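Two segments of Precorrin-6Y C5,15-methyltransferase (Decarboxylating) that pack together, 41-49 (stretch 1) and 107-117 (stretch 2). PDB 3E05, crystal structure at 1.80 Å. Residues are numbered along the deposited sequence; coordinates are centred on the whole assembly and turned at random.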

# COMPACT_ATOMS: atom_id res chain seq x y z
N ASP D 41 28.38 14.72 -14.22
CA ASP D 41 29.58 14.16 -14.88
C ASP D 41 29.70 12.64 -14.91
O ASP D 41 30.70 12.12 -15.40
N LEU D 42 28.69 11.91 -14.41
CA LEU D 42 28.76 10.44 -14.40
C LEU D 42 28.30 9.84 -15.72
O LEU D 42 27.61 10.47 -16.50
N VAL D 43 28.69 8.59 -15.96
CA VAL D 43 28.18 7.85 -17.09
C VAL D 43 27.12 6.85 -16.59
O VAL D 43 27.39 6.08 -15.67
N MET D 44 25.94 6.90 -17.21
CA MET D 44 24.83 6.03 -16.86
C MET D 44 24.40 5.17 -18.06
O MET D 44 24.27 5.68 -19.16
N TRP D 45 24.18 3.88 -17.83
CA TRP D 45 23.46 3.05 -18.80
C TRP D 45 21.98 2.89 -18.39
O TRP D 45 21.70 2.59 -17.23
N ASP D 46 21.05 3.07 -19.34
CA ASP D 46 19.64 2.79 -19.13
C ASP D 46 19.29 1.62 -20.06
O ASP D 46 19.02 1.81 -21.25
N ILE D 47 19.31 0.41 -19.49
CA ILE D 47 19.04 -0.81 -20.24
C ILE D 47 17.55 -1.15 -20.31
O ILE D 47 16.90 -1.36 -19.27
N GLY D 48 17.02 -1.20 -21.53
CA GLY D 48 15.59 -1.40 -21.77
C GLY D 48 14.88 -0.09 -21.49
O GLY D 48 13.99 -0.02 -20.63
N ALA D 49 15.26 0.94 -22.24
CA ALA D 49 14.85 2.33 -21.93
C ALA D 49 13.36 2.62 -22.05
O ALA D 49 12.83 3.49 -21.35
N PRO D 107 31.19 3.50 -22.87
CA PRO D 107 32.14 3.67 -21.76
C PRO D 107 31.64 2.97 -20.51
O PRO D 107 30.42 2.76 -20.36
N ASP D 108 32.57 2.60 -19.63
CA ASP D 108 32.26 2.00 -18.34
C ASP D 108 31.29 2.87 -17.53
O ASP D 108 31.43 4.10 -17.50
N PRO D 109 30.28 2.23 -16.93
CA PRO D 109 29.23 2.99 -16.24
C PRO D 109 29.50 3.19 -14.75
O PRO D 109 30.08 2.34 -14.08
N ASP D 110 29.09 4.36 -14.26
CA ASP D 110 29.02 4.62 -12.84
C ASP D 110 27.67 4.15 -12.31
O ASP D 110 27.55 3.80 -11.15
N ARG D 111 26.65 4.19 -13.17
CA ARG D 111 25.25 4.02 -12.77
C ARG D 111 24.57 3.19 -13.85
O ARG D 111 24.72 3.48 -15.03
N VAL D 112 23.87 2.12 -13.46
CA VAL D 112 23.10 1.38 -14.42
C VAL D 112 21.69 1.20 -13.90
O VAL D 112 21.50 0.75 -12.77
N PHE D 113 20.72 1.61 -14.72
CA PHE D 113 19.32 1.31 -14.48
C PHE D 113 18.90 0.24 -15.46
O PHE D 113 19.16 0.34 -16.66
N ILE D 114 18.31 -0.83 -14.94
CA ILE D 114 17.77 -1.88 -15.77
C ILE D 114 16.24 -1.83 -15.73
O ILE D 114 15.61 -2.25 -14.73
N GLY D 115 15.64 -1.28 -16.78
CA GLY D 115 14.18 -1.13 -16.91
C GLY D 115 13.52 -2.27 -17.68
O GLY D 115 12.30 -2.46 -17.61
N GLY D 116 14.32 -3.03 -18.43
CA GLY D 116 13.82 -4.16 -19.22
C GLY D 116 14.97 -5.06 -19.62
O GLY D 116 16.01 -4.57 -20.07
N SER D 117 14.77 -6.37 -19.46
CA SER D 117 15.84 -7.36 -19.69
C SER D 117 15.65 -8.21 -20.93
O SER D 117 16.61 -8.83 -21.40

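Neighbouring parallel strands share a backbone ladder, but side chains decide how its ends are finished and its faces filled. Strands 43–47 and 111–114, inclined by 11°, are a compact example. Trp 45 N donates to Arg 111 O (2.9 Å) and Phe 113 N to Trp 45 O (2.9 Å); the pleat of the strands sends the side chains of successive pairs alternately to the two faces of the sheet.

Two polar side chains extend the ladder at its start. Asp 110 (chi1 m) points toward stretch 1, and its OD2 accepts from Val 43 N at 3.0 Å in a nearly straight bond, while Asp 110 N returns a bond to Val 43 O at 2.8 Å. Trp 45, also m, lays its indole along stretch 2, where NE1 donates to Pro 107 O at 2.9 Å.

Apolar packing dominates the face bearing Trp 45, Ile 47, Val 112 and Ile 114. Pro 109 covers one face of the indole: its CG lies 3.5 Å from the centroid of the six-membered ring of Trp 45, almost on the ring normal, a CH-pi contact. Val 112 (t) meets Trp 45 CE3 through CG2 at 3.8 Å, and its CG1 reaches Ile 47 CD1, also at 3.8 Å. Ile 47 and Ile 114 share the m,t rotamer.

The other face, with Met 44, Asp 46, Arg 111 and Phe 113, mixes polar and apolar groups. Leu 42 (m,t) sets CD1 over the guanidinium of Arg 111, 3.6 Å from CZ, while Arg 111 NH1 donates to Asp 110 O at 3.0 Å. Asp 46 (t) brings OD1 to the ring edge of Phe 113 (t), 3.5 Å from CD2.

Beyond the strands, a water donates to Gly 48 O at 2.7 Å and, weakly, to Gly 115 O at 3.2 Å, linking the two loops.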

# COMPACT_ATOMS: atom_id res chain seq x y z
CB ASP D 41 30.90 14.76 -14.34
CG ASP D 41 30.95 16.27 -14.44
OD1 ASP D 41 30.76 16.81 -15.55
OD2 ASP D 41 31.20 16.92 -13.40
CB LEU D 42 27.93 9.84 -13.26
CG LEU D 42 28.30 10.16 -11.81
CD1 LEU D 42 27.47 9.30 -10.87
CD2 LEU D 42 29.77 9.94 -11.52
CB VAL D 43 29.30 7.11 -17.87
CG1 VAL D 43 28.72 6.14 -18.92
CG2 VAL D 43 30.24 8.13 -18.54
CB MET D 44 23.66 6.88 -16.36
CG MET D 44 22.37 6.12 -16.00
SD MET D 44 21.15 7.24 -15.28
CE MET D 44 19.68 6.55 -16.00
CB TRP D 45 24.07 1.66 -18.89
CG TRP D 45 25.52 1.56 -19.34
CD1 TRP D 45 26.31 2.55 -19.87
CD2 TRP D 45 26.32 0.37 -19.33
NE1 TRP D 45 27.57 2.05 -20.15
CE2 TRP D 45 27.59 0.71 -19.85
CE3 TRP D 45 26.09 -0.95 -18.92
CZ2 TRP D 45 28.63 -0.22 -19.97
CZ3 TRP D 45 27.13 -1.88 -19.03
CH2 TRP D 45 28.38 -1.51 -19.56
CB ASP D 46 18.80 4.05 -19.39
CG ASP D 46 17.29 3.84 -19.28
OD1 ASP D 46 16.78 2.72 -18.99
OD2 ASP D 46 16.58 4.85 -19.49
CB ILE D 47 19.83 -1.99 -19.67
CG1 ILE D 47 21.34 -1.68 -19.74
CG2 ILE D 47 19.50 -3.30 -20.43
CD1 ILE D 47 22.20 -2.60 -18.92
CB ALA D 49 15.67 3.32 -22.72
CB PRO D 107 32.19 5.18 -21.54
CG PRO D 107 31.06 5.74 -22.24
CD PRO D 107 30.56 4.78 -23.25
CB ASP D 108 33.52 1.72 -17.54
CG ASP D 108 34.42 0.71 -18.21
OD1 ASP D 108 34.15 0.34 -19.37
OD2 ASP D 108 35.41 0.28 -17.58
CB PRO D 109 28.01 2.11 -16.45
CG PRO D 109 28.56 0.68 -16.44
CD PRO D 109 30.03 0.77 -16.87
CB ASP D 110 29.14 6.12 -12.58
CG ASP D 110 30.51 6.67 -12.95
OD1 ASP D 110 31.47 6.34 -12.24
OD2 ASP D 110 30.62 7.44 -13.93
CB ARG D 111 24.57 5.39 -12.62
CG ARG D 111 25.13 6.30 -11.55
CD ARG D 111 25.07 5.66 -10.17
NE ARG D 111 25.47 6.57 -9.10
CZ ARG D 111 26.70 6.66 -8.60
NH1 ARG D 111 27.69 5.90 -9.08
NH2 ARG D 111 26.95 7.52 -7.63
CB VAL D 112 23.71 0.00 -14.75
CG1 VAL D 112 22.80 -0.76 -15.68
CG2 VAL D 112 25.08 0.16 -15.41
CB PHE D 113 18.42 2.55 -14.61
CG PHE D 113 16.95 2.22 -14.47
CD1 PHE D 113 16.46 1.71 -13.26
CD2 PHE D 113 16.07 2.38 -15.54
CE1 PHE D 113 15.08 1.39 -13.11
CE2 PHE D 113 14.70 2.07 -15.40
CZ PHE D 113 14.21 1.57 -14.16
CB ILE D 114 18.30 -3.27 -15.33
CG1 ILE D 114 19.84 -3.28 -15.36
CG2 ILE D 114 17.72 -4.38 -16.19
CD1 ILE D 114 20.48 -4.38 -14.54
CB SER D 117 15.98 -8.26 -18.48
OG SER D 117 16.61 -7.56 -17.43
O HOH W 1 11.67 -1.31 -20.51